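Local coordinates for protein glutaredoxin 2 (Salmonella enterica subsp. enterica serovar Typhimurium, PDB 3IR4) that binds glutathione and, as a glutaredoxin with a glutathione-transferase-like architecture, probably catalyses glutathione-dependent thiol-disulfide exchange, at residues D37-P42 with G47-P52; P180-L185 with I191-K196; D199-M204 with I210-S215. All coordinates share one frame; numbering follows the deposited sequence.

Interaction 1: D37-P42 with G47-P52; sequences DDEATP and GQKMVP. With GSH (glutathione), chain B.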
loop_
_atom_site.group_PDB
_atom_site.type_symbol
_atom_site.label_atom_id
_atom_site.label_comp_id
_atom_site.label_asym_id
_atom_site.label_seq_id
_atom_site.Cartn_x
_atom_site.Cartn_y
_atom_site.Cartn_z
ATOM N N ASP A 37 -15.663 -8.063 3.814
ATOM C CA ASP A 37 -16.242 -9.326 4.271
ATOM C C ASP A 37 -16.659 -10.263 3.136
ATOM O O ASP A 37 -17.250 -11.298 3.398
ATOM C CB ASP A 37 -17.433 -9.065 5.221
ATOM C CG ASP A 37 -18.592 -8.299 4.578
ATOM O OD1 ASP A 37 -19.718 -8.283 5.169
ATOM O OD2 ASP A 37 -18.402 -7.695 3.504
ATOM N N ASP A 38 -16.310 -9.931 1.894
ATOM C CA ASP A 38 -16.731 -10.748 0.757
ATOM C C ASP A 38 -15.764 -11.889 0.514
ATOM O O ASP A 38 -14.704 -11.713 -0.054
ATOM C CB ASP A 38 -16.869 -9.870 -0.488
ATOM C CG ASP A 38 -17.267 -10.638 -1.737
ATOM O OD1 ASP A 38 -17.462 -11.864 -1.673
ATOM O OD2 ASP A 38 -17.378 -9.958 -2.773
ATOM N N GLU A 39 -16.126 -13.071 0.996
ATOM C CA GLU A 39 -15.338 -14.271 0.778
ATOM C C GLU A 39 -15.603 -14.880 -0.600
ATOM O O GLU A 39 -14.679 -15.343 -1.276
ATOM C CB GLU A 39 -15.665 -15.297 1.867
ATOM C CG GLU A 39 -14.862 -16.586 1.747
ATOM C CD GLU A 39 -15.145 -17.609 2.838
ATOM O OE1 GLU A 39 -14.492 -18.665 2.825
ATOM O OE2 GLU A 39 -15.999 -17.361 3.711
ATOM N N ALA A 40 -16.859 -14.848 -1.037
ATOM C CA ALA A 40 -17.276 -15.531 -2.259
ATOM C C ALA A 40 -16.621 -15.027 -3.533
ATOM O O ALA A 40 -16.185 -15.823 -4.349
ATOM C CB ALA A 40 -18.821 -15.519 -2.390
ATOM N N THR A 41 -16.494 -13.714 -3.713
ATOM C CA THR A 41 -15.955 -13.209 -4.978
ATOM C C THR A 41 -14.516 -13.629 -5.217
ATOM O O THR A 41 -14.197 -14.215 -6.235
ATOM C CB THR A 41 -16.130 -11.706 -5.094
ATOM O OG1 THR A 41 -17.519 -11.423 -4.952
ATOM C CG2 THR A 41 -15.639 -11.222 -6.456
ATOM N N PRO A 42 -13.612 -13.310 -4.293
ATOM C CA PRO A 42 -12.239 -13.758 -4.554
ATOM C C PRO A 42 -12.091 -15.288 -4.576
ATOM O O PRO A 42 -11.262 -15.828 -5.311
ATOM C CB PRO A 42 -11.445 -13.142 -3.386
ATOM C CG PRO A 42 -12.458 -12.894 -2.326
ATOM C CD PRO A 42 -13.716 -12.556 -3.036
ATOM N N GLY A 47 -9.822 -19.284 -5.444
ATOM C CA GLY A 47 -9.978 -20.354 -4.472
ATOM C C GLY A 47 -9.723 -19.983 -3.037
ATOM O O GLY A 47 -9.765 -20.856 -2.179
ATOM N N GLN A 48 -9.453 -18.714 -2.770
ATOM C CA GLN A 48 -9.254 -18.210 -1.426
ATOM C C GLN A 48 -9.604 -16.724 -1.370
ATOM O O GLN A 48 -9.661 -16.055 -2.409
ATOM C CB GLN A 48 -7.820 -18.395 -0.929
ATOM C CG GLN A 48 -6.753 -17.619 -1.710
ATOM C CD GLN A 48 -5.406 -17.649 -1.009
ATOM O OE1 GLN A 48 -5.317 -17.439 0.205
ATOM N NE2 GLN A 48 -4.364 -17.924 -1.759
ATOM N N LYS A 49 -9.811 -16.205 -0.155
ATOM C CA LYS A 49 -10.097 -14.798 0.048
ATOM C C LYS A 49 -8.787 -14.066 0.252
ATOM O O LYS A 49 -8.234 -14.055 1.349
ATOM C CB LYS A 49 -11.009 -14.636 1.265
ATOM C CG LYS A 49 -11.397 -13.195 1.550
ATOM C CD LYS A 49 -12.270 -13.082 2.787
ATOM C CE LYS A 49 -12.752 -11.658 3.091
ATOM N NZ LYS A 49 -11.642 -10.729 3.427
HETATM N N MSE A 50 -8.274 -13.495 -0.829
HETATM C CA MSE A 50 -7.028 -12.727 -0.795
HETATM C C MSE A 50 -7.040 -11.754 -1.940
HETATM O O MSE A 50 -7.539 -12.082 -3.016
HETATM C CB MSE A 50 -5.802 -13.654 -0.886
HETATM C CG MSE A 50 -4.470 -12.945 -0.675
HETATM SE SE MSE A 50 -2.936 -14.117 -0.627
HETATM C CE MSE A 50 -2.925 -14.641 -2.478
ATOM N N VAL A 51 -6.508 -10.556 -1.675
ATOM C CA VAL A 51 -6.332 -9.520 -2.691
ATOM C C VAL A 51 -4.887 -9.016 -2.529
ATOM O O VAL A 51 -4.318 -9.107 -1.445
ATOM C CB VAL A 51 -7.357 -8.398 -2.575
ATOM C CG1 VAL A 51 -8.740 -8.899 -2.965
ATOM C CG2 VAL A 51 -7.317 -7.749 -1.181
ATOM N N PRO A 52 -4.279 -8.470 -3.591
ATOM C CA PRO A 52 -4.852 -8.183 -4.909
ATOM C C PRO A 52 -4.975 -9.403 -5.819
ATOM O O PRO A 52 -4.223 -10.371 -5.682
ATOM C CB PRO A 52 -3.814 -7.244 -5.538
ATOM C CG PRO A 52 -2.519 -7.615 -4.869
ATOM C CD PRO A 52 -2.915 -7.920 -3.439
HETATM N N1 GSH B . 1.254 -12.340 -0.344
HETATM C CA1 GSH B . 0.089 -11.533 -0.730
HETATM C C1 GSH B . 0.484 -10.551 -1.799
HETATM O O11 GSH B . 1.693 -10.195 -1.834
HETATM O O12 GSH B . -0.393 -10.126 -2.575
HETATM C CB1 GSH B . -0.437 -10.824 0.510
HETATM C CG1 GSH B . -1.802 -10.190 0.246
HETATM C CD1 GSH B . -2.566 -9.809 1.496
HETATM O OE1 GSH B . -1.992 -9.956 2.706
HETATM N N2 GSH B . -3.756 -9.277 1.375
HETATM C CA2 GSH B . -4.677 -9.036 2.481
HETATM C C2 GSH B . -5.826 -9.986 2.409
HETATM O O2 GSH B . -6.312 -10.326 1.219
HETATM C CB2 GSH B . -5.184 -7.575 2.478
HETATM S SG2 GSH B . -3.922 -6.291 2.767
HETATM N N3 GSH B . -6.360 -10.422 3.522
HETATM C CA3 GSH B . -7.273 -11.538 3.546
HETATM C C3 GSH B . -8.586 -11.073 4.049
HETATM O O31 GSH B . -8.811 -9.824 4.104
HETATM O O32 GSH B . -9.428 -11.942 4.391
#
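Lys49 lays its aliphatic chain alongside the ring of Pro42, the two side chains pointing the same way with CG of Pro42 4.0 Å from CG of Lys49. Further out, CD of Lys49 passes 3.9 Å from CA of Glu39, and CE lies 3.7 Å from the carbonyl O of Asp38, so the turn leading into helix 40-46, with Pro42, flanks the lysine along most of its length. The chain runs extended from a CG anti to the backbone N (chi1 -179°) and bends only at its last torsion (chi4 -65°), which brings Lys49 NZ within 2.7 Å of glutathione O32, in the glycyl carboxylate. The ammonium is also bonded to Tyr9 OH and Asn36 O. Asp38 caps the helix: its OD1 takes Thr41 N at 2.9 Å in a nearly straight bond, and its OD2 takes Thr41 OG1 through the syn lone pair. Beyond the lysine, Val51 pairs with the tripeptide like a neighbouring strand, its N giving to O2 and its O accepting from N2 of glutathione, both at 2.9 Å. This backbone pairing just before cis-Pro52 is the hallmark of glutathione binding in the thioredoxin fold of glutaredoxins and glutathione transferases.

Interaction 2: P180-L185 with I191-K196; sequences PLLRNL and IHWPTK. With SO4 (sulfate ion), chain E.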
loop_
_atom_site.group_PDB
_atom_site.type_symbol
_atom_site.label_atom_id
_atom_site.label_comp_id
_atom_site.label_asym_id
_atom_site.label_seq_id
_atom_site.Cartn_x
_atom_site.Cartn_y
_atom_site.Cartn_z
ATOM N N PRO A 180 3.853 2.187 -0.639
ATOM C CA PRO A 180 2.573 1.882 0.021
ATOM C C PRO A 180 2.569 2.240 1.503
ATOM O O PRO A 180 1.533 2.684 2.033
ATOM C CB PRO A 180 2.407 0.391 -0.212
ATOM C CG PRO A 180 3.194 0.111 -1.475
ATOM C CD PRO A 180 4.379 1.020 -1.374
ATOM N N LEU A 181 3.681 1.990 2.184
ATOM C CA LEU A 181 3.792 2.342 3.590
ATOM C C LEU A 181 3.651 3.858 3.787
ATOM O O LEU A 181 2.892 4.330 4.632
ATOM C CB LEU A 181 5.128 1.825 4.134
ATOM C CG LEU A 181 5.464 2.253 5.549
ATOM C CD1 LEU A 181 4.406 1.789 6.548
ATOM C CD2 LEU A 181 6.846 1.728 5.913
ATOM N N LEU A 182 4.379 4.629 2.984
ATOM C CA LEU A 182 4.309 6.075 3.095
ATOM C C LEU A 182 2.912 6.584 2.748
ATOM O O LEU A 182 2.397 7.487 3.403
ATOM C CB LEU A 182 5.377 6.764 2.247
ATOM C CG LEU A 182 6.828 6.366 2.516
ATOM C CD1 LEU A 182 7.755 7.134 1.595
ATOM C CD2 LEU A 182 7.207 6.591 3.983
ATOM N N ARG A 183 2.334 6.055 1.672
ATOM C CA ARG A 183 0.992 6.450 1.253
ATOM C C ARG A 183 -0.001 6.261 2.396
ATOM O O ARG A 183 -0.777 7.150 2.741
ATOM C CB ARG A 183 0.611 5.629 0.017
ATOM C CG ARG A 183 -0.715 5.964 -0.657
ATOM C CD ARG A 183 -1.872 5.115 -0.226
ATOM N NE ARG A 183 -3.055 5.473 -1.015
ATOM C CZ ARG A 183 -4.164 4.746 -1.094
ATOM N NH1 ARG A 183 -4.299 3.624 -0.397
ATOM N NH2 ARG A 183 -5.144 5.154 -1.872
ATOM N N ASN A 184 0.041 4.897 3.198
ATOM C CA ASN A 184 -0.884 4.657 4.276
ATOM C C ASN A 184 -0.580 5.536 5.498
ATOM O O ASN A 184 -1.485 5.896 6.246
ATOM C CB ASN A 184 -0.975 3.166 4.533
ATOM C CG ASN A 184 -1.726 2.429 3.400
ATOM O OD1 ASN A 184 -2.447 3.050 2.599
ATOM N ND2 ASN A 184 -1.562 1.118 3.340
ATOM N N LEU A 185 0.686 5.929 5.675
ATOM C CA LEU A 185 1.048 6.826 6.766
ATOM C C LEU A 185 0.431 8.211 6.631
ATOM O O LEU A 185 0.277 8.913 7.627
ATOM C CB LEU A 185 2.549 6.907 6.962
ATOM C CG LEU A 185 3.189 5.735 7.682
ATOM C CD1 LEU A 185 4.717 5.812 7.585
ATOM C CD2 LEU A 185 2.753 5.666 9.140
ATOM N N ILE A 191 2.139 13.352 12.044
ATOM C CA ILE A 191 3.491 12.944 11.680
ATOM C C ILE A 191 4.310 14.120 11.141
ATOM O O ILE A 191 3.814 14.951 10.367
ATOM C CB ILE A 191 3.463 11.813 10.630
ATOM C CG1 ILE A 191 2.932 10.527 11.271
ATOM C CG2 ILE A 191 4.867 11.559 10.075
ATOM C CD1 ILE A 191 2.773 9.359 10.316
ATOM N N HIS A 192 5.566 14.183 11.563
ATOM C CA HIS A 192 6.564 15.110 11.049
ATOM C C HIS A 192 7.294 14.437 9.864
ATOM O O HIS A 192 7.994 13.451 10.054
ATOM C CB HIS A 192 7.576 15.463 12.139
ATOM C CG HIS A 192 6.991 16.175 13.321
ATOM N ND1 HIS A 192 7.759 16.903 14.193
ATOM C CD2 HIS A 192 5.720 16.277 13.776
ATOM C CE1 HIS A 192 6.995 17.410 15.144
ATOM N NE2 HIS A 192 5.749 17.051 14.909
ATOM N N TRP A 193 7.076 14.976 8.681
ATOM C CA TRP A 193 7.626 14.440 7.444
ATOM C C TRP A 193 8.867 15.185 7.011
ATOM O O TRP A 193 8.780 16.354 6.651
ATOM C CB TRP A 193 6.572 14.524 6.336
ATOM C CG TRP A 193 5.407 13.615 6.508
ATOM C CD1 TRP A 193 4.257 13.873 7.194
ATOM C CD2 TRP A 193 5.266 12.297 5.967
ATOM N NE1 TRP A 193 3.415 12.824 7.082
ATOM C CE2 TRP A 193 4.010 11.825 6.363
ATOM C CE3 TRP A 193 6.059 11.499 5.145
ATOM C CZ2 TRP A 193 3.518 10.597 5.958
ATOM C CZ3 TRP A 193 5.598 10.286 4.777
ATOM C CH2 TRP A 193 4.341 9.832 5.174
ATOM N N PRO A 194 10.017 14.506 6.974
ATOM C CA PRO A 194 11.213 15.169 6.472
ATOM C C PRO A 194 11.066 15.500 4.991
ATOM O O PRO A 194 10.294 14.865 4.292
ATOM C CB PRO A 194 12.320 14.124 6.728
ATOM C CG PRO A 194 11.804 13.299 7.826
ATOM C CD PRO A 194 10.337 13.175 7.508
ATOM N N THR A 195 11.834 16.477 4.533
ATOM C CA THR A 195 11.736 17.025 3.156
ATOM C C THR A 195 11.839 15.965 2.067
ATOM O O THR A 195 10.992 15.927 1.182
ATOM C CB THR A 195 12.810 18.078 2.930
ATOM O OG1 THR A 195 12.601 19.114 3.871
ATOM C CG2 THR A 195 12.778 18.626 1.477
ATOM N N LYS A 196 12.888 15.144 2.107
ATOM C CA LYS A 196 13.088 14.185 1.020
ATOM C C LYS A 196 11.994 13.115 1.050
ATOM O O LYS A 196 11.569 12.622 -0.003
ATOM C CB LYS A 196 14.458 13.526 1.069
ATOM C CG LYS A 196 15.574 14.525 0.835
ATOM C CD LYS A 196 16.953 13.998 1.022
ATOM C CE LYS A 196 17.973 15.139 1.034
ATOM N NZ LYS A 196 19.303 14.559 1.139
HETATM S S SO4 E . 11.464 17.915 13.909
HETATM O O1 SO4 E . 10.687 19.126 13.600
HETATM O O2 SO4 E . 12.286 18.176 15.104
HETATM O O3 SO4 E . 12.312 17.575 12.751
HETATM O O4 SO4 E . 10.491 16.843 14.202
#
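The indole of Trp193 points its rim at a backbone carbonyl of a helix: CH2 lies 3.5 Å from Leu182 O, which sits at the ring edge near its plane. The same carbon and its neighbour CZ2 rest against CB of Leu185, each 3.9 Å away, while CZ3 takes CD2 of Leu182 at 4.1 Å, the two side chains crossing obliquely. With CG anti to its own carbonyl carbon (chi1 -69°), Trp193 directs the six-membered ring at the C-terminal turn of helix 173-185. Ile191, two residues earlier, helps fix the indole by setting CG2 over one face, 3.5 Å above the plane and offset toward the rim. Its other branch goes to the helix: CD1 meets CD2 of Leu185 at 3.9 Å, with the side chains at about a right angle, and also approaches Leu185 O. The contact is therefore apolar apart from the two carbonyl oxygens at its border. His192, between the two, turns to the solvent side, where ND1 binds a sulfate, probably from the crystallisation liquor. Arg201 adds a cation-pi contact to the indole. The hydrophobic join spans the loop between helices 173-185 and 195-208 of the all-helical C-terminal domain; Pro194 occupies the N-cap position of the latter, and Ile191 and Pro194 also pack on helix 143-160.

Interaction 3: D199-M204 with I210-S215; sequences DYRDNM and INLLSS
Leu212 reaches from the C-terminal loop to a pair of charged side chains on helix 195-208, and its two methyls do all the touching. CD2 lies 3.8 Å from CG of Arg201, and CD1 is 3.9 Å from that same carbon, so the fork of the leucine straddles the start of the arginine chain. CD1 also approaches OD1 of Asp202 at 3.5 Å, a van der Waals contact between a methyl and a charged oxygen. Leu212 meets both partners at about a right angle, and its CD1 stands oblique to the guanidinium group.

The next shell is the salt bridge that shapes this surface. Arg201 leaves the helix with CG anti to the backbone N, then folds at chi3 (70°), which turns the guanidinium back toward the adjacent Asp202. There NE and NH2 grip one oxygen side-on: NE reaches OD1 of Asp202 at 2.9 Å and NH2 reaches that OD1 at 3.0 Å, while a weak bond runs from NH2 to OD2. Both donors come to OD1 from the same face of the carboxylate, NE lying 47° out of its plane, although the oxygen stays within 5° of the guanidinium plane. The two bonds restrain the guanidinium's rotation, leaving the methylenes of Arg201 for Leu212 to lie against.

Farther out, Arg201 also packs on Thr186, and the backbone N of Leu213 is hydrogen-bonded to Thr186 OG1, on the loop that follows helix 173-185. Tyr200 takes the inner side of the helix, packing on Leu178 of helix 173-185, while Met204 reaches Phe179. Past the end of helix 195-208, Ile210 brings the returning chain against Arg183 of helix 173-185 and against helix 13-25 of the thioredoxin-like domain.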
loop_
_atom_site.group_PDB
_atom_site.type_symbol
_atom_site.label_atom_id
_atom_site.label_comp_id
_atom_site.label_asym_id
_atom_site.label_seq_id
_atom_site.Cartn_x
_atom_site.Cartn_y
_atom_site.Cartn_z
ATOM N N ASP A 199 8.885 14.742 -0.405
ATOM C CA ASP A 199 9.020 14.905 -1.861
ATOM C C ASP A 199 8.851 13.599 -2.620
ATOM O O ASP A 199 8.273 13.562 -3.689
ATOM C CB ASP A 199 10.377 15.496 -2.210
ATOM C CG ASP A 199 10.529 16.939 -1.854
ATOM O OD1 ASP A 199 9.538 17.608 -1.514
ATOM O OD2 ASP A 199 11.672 17.439 -1.997
ATOM N N TYR A 200 9.411 12.541 -2.059
ATOM C CA TYR A 200 9.291 11.196 -2.661
ATOM C C TYR A 200 7.821 10.759 -2.602
ATOM O O TYR A 200 7.252 10.296 -3.595
ATOM C CB TYR A 200 10.208 10.232 -1.890
ATOM C CG TYR A 200 10.066 8.792 -2.303
ATOM C CD1 TYR A 200 9.134 7.950 -1.697
ATOM C CD2 TYR A 200 10.824 8.284 -3.336
ATOM C CE1 TYR A 200 9.013 6.647 -2.076
ATOM C CE2 TYR A 200 10.698 6.967 -3.723
ATOM C CZ TYR A 200 9.777 6.159 -3.118
ATOM O OH TYR A 200 9.611 4.845 -3.475
ATOM N N ARG A 201 7.205 10.866 -1.437
ATOM C CA ARG A 201 5.807 10.525 -1.262
ATOM C C ARG A 201 4.934 11.255 -2.274
ATOM O O ARG A 201 4.101 10.657 -2.941
ATOM C CB ARG A 201 5.408 10.937 0.144
ATOM C CG ARG A 201 3.929 10.843 0.516
ATOM C CD ARG A 201 3.620 11.712 1.712
ATOM N NE ARG A 201 3.694 13.119 1.366
ATOM C CZ ARG A 201 3.920 14.097 2.239
ATOM N NH1 ARG A 201 4.075 13.831 3.522
ATOM N NH2 ARG A 201 3.979 15.347 1.827
ATOM N N ASP A 202 5.129 12.560 -2.392
ATOM C CA ASP A 202 4.302 13.369 -3.265
ATOM C C ASP A 202 4.515 13.040 -4.716
ATOM O O ASP A 202 3.559 12.905 -5.493
ATOM C CB ASP A 202 4.568 14.854 -3.017
ATOM C CG ASP A 202 4.047 15.353 -1.684
ATOM O OD1 ASP A 202 3.258 14.658 -1.023
ATOM O OD2 ASP A 202 4.475 16.457 -1.285
ATOM N N ASN A 203 5.765 12.896 -5.119
ATOM C CA ASN A 203 6.046 12.590 -6.502
ATOM C C ASN A 203 5.560 11.205 -6.889
ATOM O O ASN A 203 4.961 11.005 -7.937
ATOM C CB ASN A 203 7.533 12.698 -6.814
ATOM C CG ASN A 203 7.812 12.178 -8.194
ATOM O OD1 ASN A 203 7.467 12.834 -9.176
ATOM N ND2 ASN A 203 8.305 10.944 -8.283
HETATM N N MSE A 204 5.822 10.230 -6.026
HETATM C CA MSE A 204 5.413 8.879 -6.339
HETATM C C MSE A 204 3.886 8.754 -6.401
HETATM O O MSE A 204 3.387 8.011 -7.243
HETATM C CB MSE A 204 5.998 7.887 -5.352
HETATM C CG MSE A 204 7.487 7.746 -5.467
HETATM SE SE MSE A 204 8.191 7.196 -7.162
HETATM C CE MSE A 204 7.165 5.742 -7.382
ATOM N N ILE A 210 -1.874 7.142 -7.723
ATOM C CA ILE A 210 -2.466 6.613 -6.483
ATOM C C ILE A 210 -2.536 7.758 -5.498
ATOM O O ILE A 210 -1.550 8.431 -5.245
ATOM C CB ILE A 210 -1.643 5.438 -5.917
ATOM C CG1 ILE A 210 -1.579 4.280 -6.908
ATOM C CG2 ILE A 210 -2.196 5.018 -4.555
ATOM C CD1 ILE A 210 -0.517 3.233 -6.620
ATOM N N ASN A 211 -3.718 7.974 -4.943
ATOM C CA ASN A 211 -3.949 9.084 -4.033
ATOM C C ASN A 211 -3.311 8.941 -2.690
ATOM O O ASN A 211 -3.237 7.866 -2.133
ATOM C CB ASN A 211 -5.474 9.244 -3.824
ATOM C CG ASN A 211 -6.118 8.078 -3.012
ATOM O OD1 ASN A 211 -5.902 6.873 -3.289
ATOM N ND2 ASN A 211 -6.944 8.430 -2.074
ATOM N N LEU A 212 -2.877 10.070 -2.144
ATOM C CA LEU A 212 -2.508 10.128 -0.735
ATOM C C LEU A 212 -3.810 10.305 0.063
ATOM O O LEU A 212 -4.861 10.651 -0.485
ATOM C CB LEU A 212 -1.546 11.252 -0.460
ATOM C CG LEU A 212 -0.227 11.141 -1.220
ATOM C CD1 LEU A 212 0.639 12.342 -0.908
ATOM C CD2 LEU A 212 0.506 9.860 -0.907
ATOM N N LEU A 213 -3.716 10.081 1.362
ATOM C CA LEU A 213 -4.893 10.026 2.256
ATOM C C LEU A 213 -4.992 11.183 3.228
ATOM O O LEU A 213 -5.811 11.167 4.137
ATOM C CB LEU A 213 -4.837 8.723 3.041
ATOM C CG LEU A 213 -4.667 7.436 2.215
ATOM C CD1 LEU A 213 -4.486 6.232 3.129
ATOM C CD2 LEU A 213 -5.804 7.230 1.219
ATOM N N SER A 214 -4.175 12.202 2.988
ATOM C CA SER A 214 -4.041 13.352 3.849
ATOM C C SER A 214 -5.353 14.069 4.087
ATOM O O SER A 214 -5.611 14.569 5.168
ATOM C CB SER A 214 -3.020 14.296 3.208
ATOM O OG SER A 214 -1.882 13.576 2.725
ATOM N N SER A 215 -6.201 14.126 3.075
ATOM C CA SER A 215 -7.478 14.831 3.209
ATOM C C SER A 215 -8.391 14.182 4.250
ATOM O O SER A 215 -9.331 14.837 4.714
ATOM C CB SER A 215 -8.211 14.972 1.885
ATOM O OG SER A 215 -8.657 13.727 1.403
#

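In the fold
Interaction 1 belongs to the glutathione-binding thioredoxin-like domain, whereas interactions 2 and 3 share helix 195-208 in the helical domain. The centre of interaction 1 lies 30 Å from that of interaction 2 and 28 Å from that of interaction 3, on the opposite side of the chain's centre; the nearest atoms are about 10 Å and 11 Å apart. Interactions 2 and 3 have centres 8 Å apart and touch directly: the guanidinium of Arg201 joins the two, and Leu182 packs against Tyr200. In the conformer described, Arg183 also forms a salt bridge with Asp10, close in sequence to pocket residues Tyr9 and Cys12, a link between the helical pair and the domain that holds glutathione.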